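Local coordinates for Galactose/lactose metabolism regulatory protein GAL80 (Saccharomyces cerevisiae, PDB 3BTV) that represses galactose and lactose metabolic genes in yeast by binding the activator GAL4 and blocking its transcriptional activation when no inducing sugar is present, at residues 23-28 with 37-42; 55-58 with 62-65. The protein carries 1 engineered substitution. All coordinates share one frame; numbering follows the deposited sequence.

Interaction 1: residues 23-28 with 37-42; sequences VGFVGL and KTHYPA
Phe25 and His39 make the aromatic contact between strand 21-26 and helix 39-45, the first strand and first helix of the Rossmann fold. The two rings form an offset edge-to-face pair: the far edge of the phenyl group is turned toward the face of the imidazole, with centroids 5.5 Å apart and planes at 77°. His39 CG lies in the plane of the Phe25 ring, 3.7 Å from Phe25 CZ, and ND1 of the same histidine is 3.9 Å from that carbon.

The His39 methylene adds a van der Waals contact to the ring pair. Phe25 CZ sits 3.6 Å from His39 CB, and CE2 of the phenylalanine is also near this methylene. His39 CG stands beside its own backbone N and opposite the carbonyl carbon (chi1 -71°), which brings both the methylene and the ring against the end of Phe25. Leu28 and Tyr40 lie beside the pair without close contact across the segments, while Ala35, Ala96 and Val94 add to the packing round Phe25.

The polar bonds of His39 lead away from the strand: ND1 is hydrogen-bonded to Tyr372 OH of helix 363-380, and NE2 to Glu125 OE2 on strand 121-125. The imidazole ring also meets Phe123.

Between the segments the contact is van der Waals and aromatic, while the polar ring atoms of His39 are paired elsewhere. Those two bonds should hold the imidazole's rotation as it presents its face and its CB methylene to Phe25; the neighbouring Glu125 carboxylate would be expected to polarise the buried ring.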
loop_
_atom_site.group_PDB
_atom_site.type_symbol
_atom_site.label_atom_id
_atom_site.label_comp_id
_atom_site.label_asym_id
_atom_site.label_seq_id
_atom_site.Cartn_x
_atom_site.Cartn_y
_atom_site.Cartn_z
ATOM N N VAL B 23 -39.770 17.284 9.560
ATOM C CA VAL B 23 -39.086 16.067 9.126
ATOM C C VAL B 23 -39.930 14.794 9.205
ATOM O O VAL B 23 -40.468 14.463 10.259
ATOM C CB VAL B 23 -37.794 15.847 9.946
ATOM C CG1 VAL B 23 -37.049 14.612 9.461
ATOM C CG2 VAL B 23 -36.908 17.076 9.869
ATOM N N GLY B 24 -40.018 14.081 8.082
ATOM C CA GLY B 24 -40.656 12.775 8.014
ATOM C C GLY B 24 -39.614 11.666 7.993
ATOM O O GLY B 24 -38.677 11.691 7.195
ATOM N N PHE B 25 -39.785 10.677 8.862
ATOM C CA PHE B 25 -38.744 9.682 9.071
ATOM C C PHE B 25 -39.158 8.243 8.747
ATOM O O PHE B 25 -40.161 7.732 9.261
ATOM C CB PHE B 25 -38.254 9.763 10.509
ATOM C CG PHE B 25 -36.778 9.646 10.635
ATOM C CD1 PHE B 25 -36.169 8.407 10.607
ATOM C CD2 PHE B 25 -35.995 10.777 10.763
ATOM C CE1 PHE B 25 -34.803 8.295 10.714
ATOM C CE2 PHE B 25 -34.631 10.676 10.865
ATOM C CZ PHE B 25 -34.030 9.433 10.845
ATOM N N VAL B 26 -38.373 7.598 7.893
ATOM C CA VAL B 26 -38.513 6.170 7.644
ATOM C C VAL B 26 -37.312 5.433 8.230
ATOM O O VAL B 26 -36.183 5.600 7.762
ATOM C CB VAL B 26 -38.567 5.857 6.142
ATOM C CG1 VAL B 26 -38.790 4.367 5.929
ATOM C CG2 VAL B 26 -39.666 6.657 5.464
ATOM N N GLY B 27 -37.549 4.619 9.254
ATOM C CA GLY B 27 -36.488 3.795 9.806
ATOM C C GLY B 27 -36.091 4.205 11.207
ATOM O O GLY B 27 -35.068 3.759 11.732
ATOM N N LEU B 28 -36.903 5.065 11.813
ATOM C CA LEU B 28 -36.666 5.482 13.190
ATOM C C LEU B 28 -37.434 4.594 14.161
ATOM O O LEU B 28 -38.650 4.472 14.070
ATOM C CB LEU B 28 -37.080 6.936 13.396
ATOM C CG LEU B 28 -37.018 7.372 14.856
ATOM C CD1 LEU B 28 -35.626 7.092 15.432
ATOM C CD2 LEU B 28 -37.396 8.843 14.989
ATOM N N LYS B 37 -29.960 6.137 17.460
ATOM C CA LYS B 37 -28.672 6.384 18.101
ATOM C C LYS B 37 -27.849 7.504 17.456
ATOM O O LYS B 37 -26.892 7.993 18.060
ATOM C CB LYS B 37 -27.849 5.093 18.153
ATOM C CG LYS B 37 -28.494 3.982 18.975
ATOM C CD LYS B 37 -27.682 2.694 18.894
ATOM C CE LYS B 37 -28.407 1.528 19.556
ATOM N NZ LYS B 37 -27.655 0.245 19.412
ATOM N N THR B 38 -28.213 7.913 16.245
ATOM C CA THR B 38 -27.434 8.921 15.531
ATOM C C THR B 38 -28.284 10.102 15.100
ATOM O O THR B 38 -28.083 11.217 15.561
ATOM C CB THR B 38 -26.742 8.330 14.290
ATOM O OG1 THR B 38 -27.709 7.640 13.484
ATOM C CG2 THR B 38 -25.643 7.365 14.709
ATOM N N HIS B 39 -29.230 9.856 14.203
ATOM C CA HIS B 39 -30.108 10.920 13.735
ATOM C C HIS B 39 -30.908 11.547 14.872
ATOM O O HIS B 39 -31.000 12.771 14.973
ATOM C CB HIS B 39 -31.059 10.401 12.657
ATOM C CG HIS B 39 -30.382 10.095 11.362
ATOM N ND1 HIS B 39 -30.437 10.942 10.276
ATOM C CD2 HIS B 39 -29.620 9.044 10.981
ATOM C CE1 HIS B 39 -29.740 10.424 9.279
ATOM N NE2 HIS B 39 -29.235 9.271 9.681
ATOM N N TYR B 40 -31.482 10.717 15.733
ATOM C CA TYR B 40 -32.374 11.243 16.762
ATOM C C TYR B 40 -31.683 12.234 17.701
ATOM O O TYR B 40 -32.142 13.367 17.860
ATOM C CB TYR B 40 -33.062 10.129 17.557
ATOM C CG TYR B 40 -33.909 10.671 18.687
ATOM C CD1 TYR B 40 -33.584 10.414 20.013
ATOM C CD2 TYR B 40 -35.017 11.470 18.428
ATOM C CE1 TYR B 40 -34.351 10.919 21.052
ATOM C CE2 TYR B 40 -35.793 11.980 19.463
ATOM C CZ TYR B 40 -35.454 11.704 20.773
ATOM O OH TYR B 40 -36.221 12.210 21.803
ATOM N N PRO B 41 -30.583 11.812 18.334
ATOM C CA PRO B 41 -29.867 12.737 19.217
ATOM C C PRO B 41 -29.619 14.094 18.553
ATOM O O PRO B 41 -29.807 15.132 19.186
ATOM C CB PRO B 41 -28.545 12.008 19.472
ATOM C CG PRO B 41 -28.912 10.564 19.403
ATOM C CD PRO B 41 -29.975 10.468 18.327
ATOM N N ALA B 42 -29.214 14.082 17.286
ATOM C CA ALA B 42 -28.976 15.321 16.548
ATOM C C ALA B 42 -30.227 16.197 16.468
ATOM O O ALA B 42 -30.204 17.370 16.846
ATOM C CB ALA B 42 -28.453 15.016 15.157
#

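Interaction 2: residues 55-58 with 62-65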
loop_
_atom_site.group_PDB
_atom_site.type_symbol
_atom_site.label_atom_id
_atom_site.label_comp_id
_atom_site.label_asym_id
_atom_site.label_seq_id
_atom_site.Cartn_x
_atom_site.Cartn_y
_atom_site.Cartn_z
ATOM N N LEU B 55 -43.840 10.005 10.580
ATOM C CA LEU B 55 -43.062 8.806 10.869
ATOM C C LEU B 55 -43.732 7.638 10.166
ATOM O O LEU B 55 -44.959 7.542 10.165
ATOM C CB LEU B 55 -43.049 8.556 12.377
ATOM C CG LEU B 55 -41.750 8.122 13.043
ATOM C CD1 LEU B 55 -40.751 9.256 13.000
ATOM C CD2 LEU B 55 -42.001 7.691 14.478
ATOM N N TYR B 56 -42.945 6.751 9.567
ATOM C CA TYR B 56 -43.536 5.582 8.917
ATOM C C TYR B 56 -42.701 4.318 9.021
ATOM O O TYR B 56 -41.481 4.357 8.971
ATOM C CB TYR B 56 -43.840 5.852 7.441
ATOM C CG TYR B 56 -44.123 4.585 6.663
ATOM C CD1 TYR B 56 -45.385 4.000 6.681
ATOM C CD2 TYR B 56 -43.122 3.961 5.926
ATOM C CE1 TYR B 56 -45.649 2.834 5.977
ATOM C CE2 TYR B 56 -43.376 2.795 5.221
ATOM C CZ TYR B 56 -44.643 2.237 5.249
ATOM O OH TYR B 56 -44.897 1.080 4.549
ATOM N N SER B 57 -43.391 3.193 9.152
ATOM C CA SER B 57 -42.772 1.880 9.043
ATOM C C SER B 57 -43.868 0.859 8.746
ATOM O O SER B 57 -45.052 1.137 8.960
ATOM C CB SER B 57 -42.014 1.519 10.326
ATOM O OG SER B 57 -42.891 1.376 11.427
ATOM N N PRO B 58 -43.481 -0.319 8.237
ATOM C CA PRO B 58 -44.464 -1.365 7.947
ATOM C C PRO B 58 -45.355 -1.614 9.159
ATOM O O PRO B 58 -46.568 -1.420 9.072
ATOM C CB PRO B 58 -43.594 -2.589 7.662
ATOM C CG PRO B 58 -42.310 -2.023 7.165
ATOM C CD PRO B 58 -42.105 -0.748 7.931
ATOM N N THR B 62 -44.859 0.170 16.018
ATOM C CA THR B 62 -43.591 0.760 16.456
ATOM C C THR B 62 -43.466 2.253 16.141
ATOM O O THR B 62 -42.805 2.991 16.870
ATOM C CB THR B 62 -42.378 0.012 15.880
ATOM O OG1 THR B 62 -42.743 -0.592 14.635
ATOM C CG2 THR B 62 -41.914 -1.073 16.842
ATOM N N SER B 63 -44.095 2.695 15.057
ATOM C CA SER B 63 -44.172 4.121 14.764
ATOM C C SER B 63 -44.899 4.817 15.908
ATOM O O SER B 63 -44.354 5.707 16.564
ATOM C CB SER B 63 -44.924 4.359 13.456
ATOM O OG SER B 63 -44.454 3.505 12.430
ATOM N N ILE B 64 -46.139 4.395 16.140
ATOM C CA ILE B 64 -46.944 4.913 17.240
ATOM C C ILE B 64 -46.219 4.760 18.573
ATOM O O ILE B 64 -46.167 5.693 19.375
ATOM C CB ILE B 64 -48.301 4.190 17.311
ATOM C CG1 ILE B 64 -49.214 4.684 16.191
ATOM C CG2 ILE B 64 -48.954 4.411 18.660
ATOM C CD1 ILE B 64 -50.306 3.722 15.831
ATOM N N ALA B 65 -45.662 3.576 18.804
ATOM C CA ALA B 65 -44.875 3.326 20.003
ATOM C C ALA B 65 -43.780 4.384 20.158
ATOM O O ALA B 65 -43.645 5.001 21.214
ATOM C CB ALA B 65 -44.262 1.933 19.947
#
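Leu55 opens the contact by laying CD2 3.7 Å from Ser63 O, a van der Waals touch of a methyl on a backbone carbonyl oxygen between strand 50-56 and helix 60-69, successive elements of a beta-alpha-beta unit of the Rossmann fold. The same leucine reaches further along the helix to Thr66 and Ile67.

Tyr56 marks the nearest approach of the two backbones, its CA lying 6.1 Å from Ser63 CA. Its CB points away from helix 60-69, and the side chain packs on Leu81 and Phe84 of helix 81-86; toward Ser63 it offers main chain, with Tyr56 C 3.9 Å from Ser63 OG.

Ser57 turns back to the helix and supplies the polar part. Its OG lies between its own backbone N and carbonyl carbon (chi1 65°), facing the first turns of helix 60-69, and it also makes a weak hydrogen bond to Lys59 O, just before that helix. Thr62 OG1 is hydrogen-bonded to that same carbonyl oxygen, and Ser63 packs on Ala77 of strand 76-78. Between the two serine hydroxyls, Ser57 OG and Ser63 OG, the hydrogen-bonding distance is 2.8 Å.

Interactions 1 and 2 follow in series along the chain, their centres about 12 Å apart, both in the NAD-binding Rossmann fold. Each pairs a strand with the helix that comes after it: 21-26 with 39-45, then 50-56 with 60-69. The two strands are parallel neighbours in the six-stranded sheet, so the contacts meet directly. Phe25 O lies 3.0 Å from Tyr56 N, probably a hydrogen bond, and Leu55 CD1 packs 3.6 Å from Phe25 CB and also against Leu28. Leu55 thus touches residues of both contacts. Together they are two consecutive strand-helix steps in the nucleotide-binding type of fold that this transcriptional repressor shares with oxidoreductases.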